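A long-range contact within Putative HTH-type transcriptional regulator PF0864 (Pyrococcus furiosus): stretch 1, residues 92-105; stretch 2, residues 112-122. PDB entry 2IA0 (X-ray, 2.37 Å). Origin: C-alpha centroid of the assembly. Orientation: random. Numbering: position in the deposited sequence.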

# COMPACT_ATOMS: atom_id res chain seq x y z
N PHE A 92 3.41 -19.59 22.75
CA PHE A 92 3.04 -20.41 21.60
C PHE A 92 2.12 -19.71 20.58
O PHE A 92 2.22 -19.97 19.40
CB PHE A 92 2.37 -21.70 22.09
CG PHE A 92 3.29 -22.63 22.82
CD1 PHE A 92 3.99 -22.21 23.95
CD2 PHE A 92 3.45 -23.93 22.39
CE1 PHE A 92 4.84 -23.07 24.63
CE2 PHE A 92 4.30 -24.81 23.07
CZ PHE A 92 4.99 -24.38 24.19
N LEU A 93 1.21 -18.86 21.04
CA LEU A 93 0.41 -18.04 20.13
C LEU A 93 1.29 -17.09 19.28
O LEU A 93 1.20 -17.07 18.06
CB LEU A 93 -0.69 -17.27 20.89
CG LEU A 93 -1.64 -16.33 20.13
CD1 LEU A 93 -2.36 -17.02 18.96
CD2 LEU A 93 -2.63 -15.78 21.11
N GLU A 94 2.16 -16.33 19.94
CA GLU A 94 3.11 -15.45 19.26
C GLU A 94 3.90 -16.21 18.19
O GLU A 94 4.03 -15.72 17.07
CB GLU A 94 4.04 -14.78 20.28
CG GLU A 94 5.10 -13.86 19.68
CD GLU A 94 6.44 -13.95 20.44
OE1 GLU A 94 6.45 -13.71 21.68
OE2 GLU A 94 7.47 -14.28 19.80
N ARG A 95 4.38 -17.41 18.52
CA ARG A 95 5.22 -18.19 17.59
C ARG A 95 4.45 -18.83 16.44
O ARG A 95 5.01 -19.02 15.34
CB ARG A 95 5.99 -19.28 18.33
CG ARG A 95 7.36 -18.87 18.82
CD ARG A 95 7.95 -20.02 19.62
NE ARG A 95 8.05 -19.61 21.00
CZ ARG A 95 7.85 -20.36 22.06
NH1 ARG A 95 7.51 -21.63 21.97
NH2 ARG A 95 7.99 -19.79 23.25
N TYR A 96 3.19 -19.18 16.70
CA TYR A 96 2.29 -19.78 15.73
C TYR A 96 1.88 -18.77 14.66
O TYR A 96 1.92 -19.08 13.48
CB TYR A 96 1.05 -20.36 16.42
CG TYR A 96 0.21 -21.20 15.48
CD1 TYR A 96 0.76 -22.33 14.88
CD2 TYR A 96 -1.12 -20.87 15.19
CE1 TYR A 96 0.02 -23.11 14.01
CE2 TYR A 96 -1.89 -21.66 14.31
CZ TYR A 96 -1.30 -22.77 13.73
OH TYR A 96 -2.00 -23.56 12.87
N ILE A 97 1.51 -17.57 15.09
CA ILE A 97 1.26 -16.47 14.18
C ILE A 97 2.46 -16.12 13.30
O ILE A 97 2.26 -15.84 12.10
CB ILE A 97 0.71 -15.24 14.95
CG1 ILE A 97 -0.73 -15.49 15.38
CG2 ILE A 97 0.81 -13.96 14.12
CD1 ILE A 97 -1.18 -14.59 16.47
N SER A 98 3.68 -16.09 13.88
CA SER A 98 4.93 -15.91 13.09
C SER A 98 5.06 -16.95 11.99
O SER A 98 5.38 -16.61 10.86
CB SER A 98 6.19 -15.95 13.96
OG SER A 98 6.27 -14.81 14.81
N TYR A 99 4.79 -18.21 12.33
CA TYR A 99 4.80 -19.31 11.37
C TYR A 99 3.80 -19.12 10.22
O TYR A 99 4.14 -19.30 9.06
CB TYR A 99 4.54 -20.63 12.10
CG TYR A 99 4.19 -21.80 11.22
CD1 TYR A 99 5.03 -22.22 10.20
CD2 TYR A 99 3.01 -22.52 11.43
CE1 TYR A 99 4.72 -23.31 9.39
CE2 TYR A 99 2.68 -23.62 10.62
CZ TYR A 99 3.54 -24.01 9.60
OH TYR A 99 3.24 -25.10 8.79
N ILE A 100 2.56 -18.77 10.55
CA ILE A 100 1.57 -18.53 9.52
C ILE A 100 1.90 -17.27 8.71
O ILE A 100 1.76 -17.28 7.50
CB ILE A 100 0.16 -18.44 10.11
CG1 ILE A 100 -0.17 -19.71 10.90
CG2 ILE A 100 -0.86 -18.23 8.99
CD1 ILE A 100 -1.25 -19.48 11.90
N SER A 101 2.33 -16.20 9.38
CA SER A 101 2.84 -15.02 8.69
C SER A 101 3.91 -15.31 7.62
O SER A 101 3.75 -14.92 6.46
CB SER A 101 3.35 -14.01 9.70
OG SER A 101 2.26 -13.45 10.42
N SER A 102 4.99 -16.02 8.00
CA SER A 102 6.11 -16.40 7.09
C SER A 102 5.74 -17.35 5.96
O SER A 102 6.30 -17.29 4.87
CB SER A 102 7.24 -17.06 7.89
OG SER A 102 7.61 -16.24 8.97
N THR A 103 4.84 -18.27 6.25
CA THR A 103 4.29 -19.16 5.25
C THR A 103 3.49 -18.34 4.24
O THR A 103 3.66 -18.50 3.04
CB THR A 103 3.42 -20.26 5.90
OG1 THR A 103 4.27 -21.13 6.65
CG2 THR A 103 2.66 -21.09 4.86
N LEU A 104 2.64 -17.45 4.72
CA LEU A 104 1.84 -16.65 3.80
C LEU A 104 2.71 -15.72 2.96
O LEU A 104 2.50 -15.63 1.77
CB LEU A 104 0.68 -15.91 4.50
CG LEU A 104 -0.42 -16.78 5.13
CD1 LEU A 104 -1.49 -15.94 5.85
CD2 LEU A 104 -1.09 -17.74 4.14
N SER A 105 3.70 -15.08 3.58
CA SER A 105 4.56 -14.10 2.89
C SER A 105 5.31 -14.67 1.69
O SER A 105 5.52 -13.96 0.70
CB SER A 105 5.56 -13.46 3.85
OG SER A 105 4.90 -12.98 4.99
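Stretch 2 112-122: FVAKSGEDKII

How does stretch 2 lie on the helix? It is a β-hairpin: strand 112-116 runs antiparallel to helix 92-105, at 172° and 8.8 Å between axes, then a turn at Gly117 to Asp119 leads into strand 120-122, which runs back along the helix at a crossing angle of -19° and 9.5 Å. Gly117 has a positive phi, which favours glycine. Backbone hydrogen bonds pair Ala114 with Ile122 and Ser116 with Lys120.

What fills the apolar core? Along the strands side chains alternate, so Val113, Lys115 and Ile121 point toward the helix while Ala114 and Ile122 point away. Ile121 is central: its CG1 lies 4.0 Å from Ile97 CG2, its CD1 4.0 Å from Ile100 CG2, and its CG2 4.2 Å from Leu104 CD1. Val113 CG2 packs 4.2 Å from Leu104 CB.

Where does the turn rest? It sits over the N-terminal end of stretch 1, with Leu93 CD2 4.3 Å from Glu118 CB and 4.4 Å from Asp119 CB.

Do polar groups join the two stretches? No direct hydrogen bond does. One water bridges them, donating to Glu94 O at 2.9 Å and accepting from Lys115 NZ at 2.8 Å. Ser105 OG, 3.9 Å from Val113 CG2, instead donates to Ser101 O within the helix (2.7 Å).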

# COMPACT_ATOMS: atom_id res chain seq x y z
N PHE A 112 1.41 -8.21 1.25
CA PHE A 112 0.58 -7.73 2.35
C PHE A 112 0.13 -8.69 3.42
O PHE A 112 -0.87 -9.37 3.28
CB PHE A 112 -0.32 -6.48 2.19
CG PHE A 112 -0.46 -5.70 3.50
CD1 PHE A 112 0.46 -4.70 3.82
CD2 PHE A 112 -1.47 -6.02 4.43
CE1 PHE A 112 0.37 -4.00 5.03
CE2 PHE A 112 -1.60 -5.31 5.65
CZ PHE A 112 -0.68 -4.31 5.96
N VAL A 113 0.93 -8.72 4.49
CA VAL A 113 0.66 -9.54 5.69
C VAL A 113 0.90 -8.70 6.94
O VAL A 113 1.92 -8.01 7.06
CB VAL A 113 1.50 -10.87 5.73
CG1 VAL A 113 1.20 -11.68 6.99
CG2 VAL A 113 1.24 -11.74 4.44
N ALA A 114 -0.07 -8.71 7.86
CA ALA A 114 0.04 -7.98 9.12
C ALA A 114 -0.63 -8.73 10.25
O ALA A 114 -1.50 -9.58 10.03
CB ALA A 114 -0.52 -6.57 9.00
N LYS A 115 -0.17 -8.44 11.46
CA LYS A 115 -0.69 -9.06 12.65
C LYS A 115 -1.56 -8.01 13.36
O LYS A 115 -1.16 -6.85 13.49
CB LYS A 115 0.49 -9.54 13.52
CG LYS A 115 0.13 -10.19 14.85
CD LYS A 115 1.36 -10.34 15.71
CE LYS A 115 0.94 -10.79 17.10
NZ LYS A 115 2.10 -11.18 17.93
N SER A 116 -2.76 -8.42 13.78
CA SER A 116 -3.66 -7.55 14.55
C SER A 116 -3.92 -8.16 15.91
O SER A 116 -4.43 -9.28 16.03
CB SER A 116 -4.99 -7.29 13.81
OG SER A 116 -5.88 -6.55 14.64
N GLY A 117 -3.56 -7.41 16.95
CA GLY A 117 -3.64 -7.88 18.32
C GLY A 117 -2.74 -9.08 18.54
O GLY A 117 -1.70 -9.23 17.88
N GLU A 118 -3.14 -9.94 19.46
CA GLU A 118 -2.35 -11.11 19.76
C GLU A 118 -2.72 -12.27 18.86
O GLU A 118 -1.93 -13.20 18.75
CB GLU A 118 -2.52 -11.52 21.23
CG GLU A 118 -1.90 -10.54 22.25
CD GLU A 118 -2.17 -10.94 23.70
OE1 GLU A 118 -2.85 -11.98 23.91
OE2 GLU A 118 -1.72 -10.21 24.63
N ASP A 119 -3.91 -12.22 18.22
CA ASP A 119 -4.52 -13.43 17.64
C ASP A 119 -4.94 -13.44 16.16
O ASP A 119 -5.33 -14.50 15.67
CB ASP A 119 -5.67 -13.99 18.52
CG ASP A 119 -6.70 -12.92 18.98
OD1 ASP A 119 -7.40 -13.19 19.99
OD2 ASP A 119 -6.83 -11.81 18.39
N LYS A 120 -4.82 -12.29 15.47
CA LYS A 120 -5.27 -12.19 14.04
C LYS A 120 -4.18 -11.92 12.99
O LYS A 120 -3.19 -11.25 13.25
CB LYS A 120 -6.37 -11.14 13.89
CG LYS A 120 -7.49 -11.29 14.88
CD LYS A 120 -8.72 -10.52 14.49
CE LYS A 120 -9.65 -10.44 15.69
NZ LYS A 120 -8.79 -10.16 16.88
N ILE A 121 -4.40 -12.44 11.79
CA ILE A 121 -3.52 -12.16 10.65
C ILE A 121 -4.37 -11.56 9.57
O ILE A 121 -5.44 -12.07 9.27
CB ILE A 121 -2.81 -13.40 10.08
CG1 ILE A 121 -1.94 -14.06 11.15
CG2 ILE A 121 -1.92 -13.06 8.88
CD1 ILE A 121 -2.41 -15.47 11.46
N ILE A 122 -3.88 -10.46 9.02
CA ILE A 122 -4.50 -9.71 7.95
C ILE A 122 -3.62 -9.89 6.71
O ILE A 122 -2.42 -9.69 6.79
CB ILE A 122 -4.55 -8.23 8.38
CG1 ILE A 122 -5.47 -8.07 9.60
CG2 ILE A 122 -4.96 -7.33 7.24
CD1 ILE A 122 -5.32 -6.76 10.28
O HOH W 1 3.63 -12.96 16.33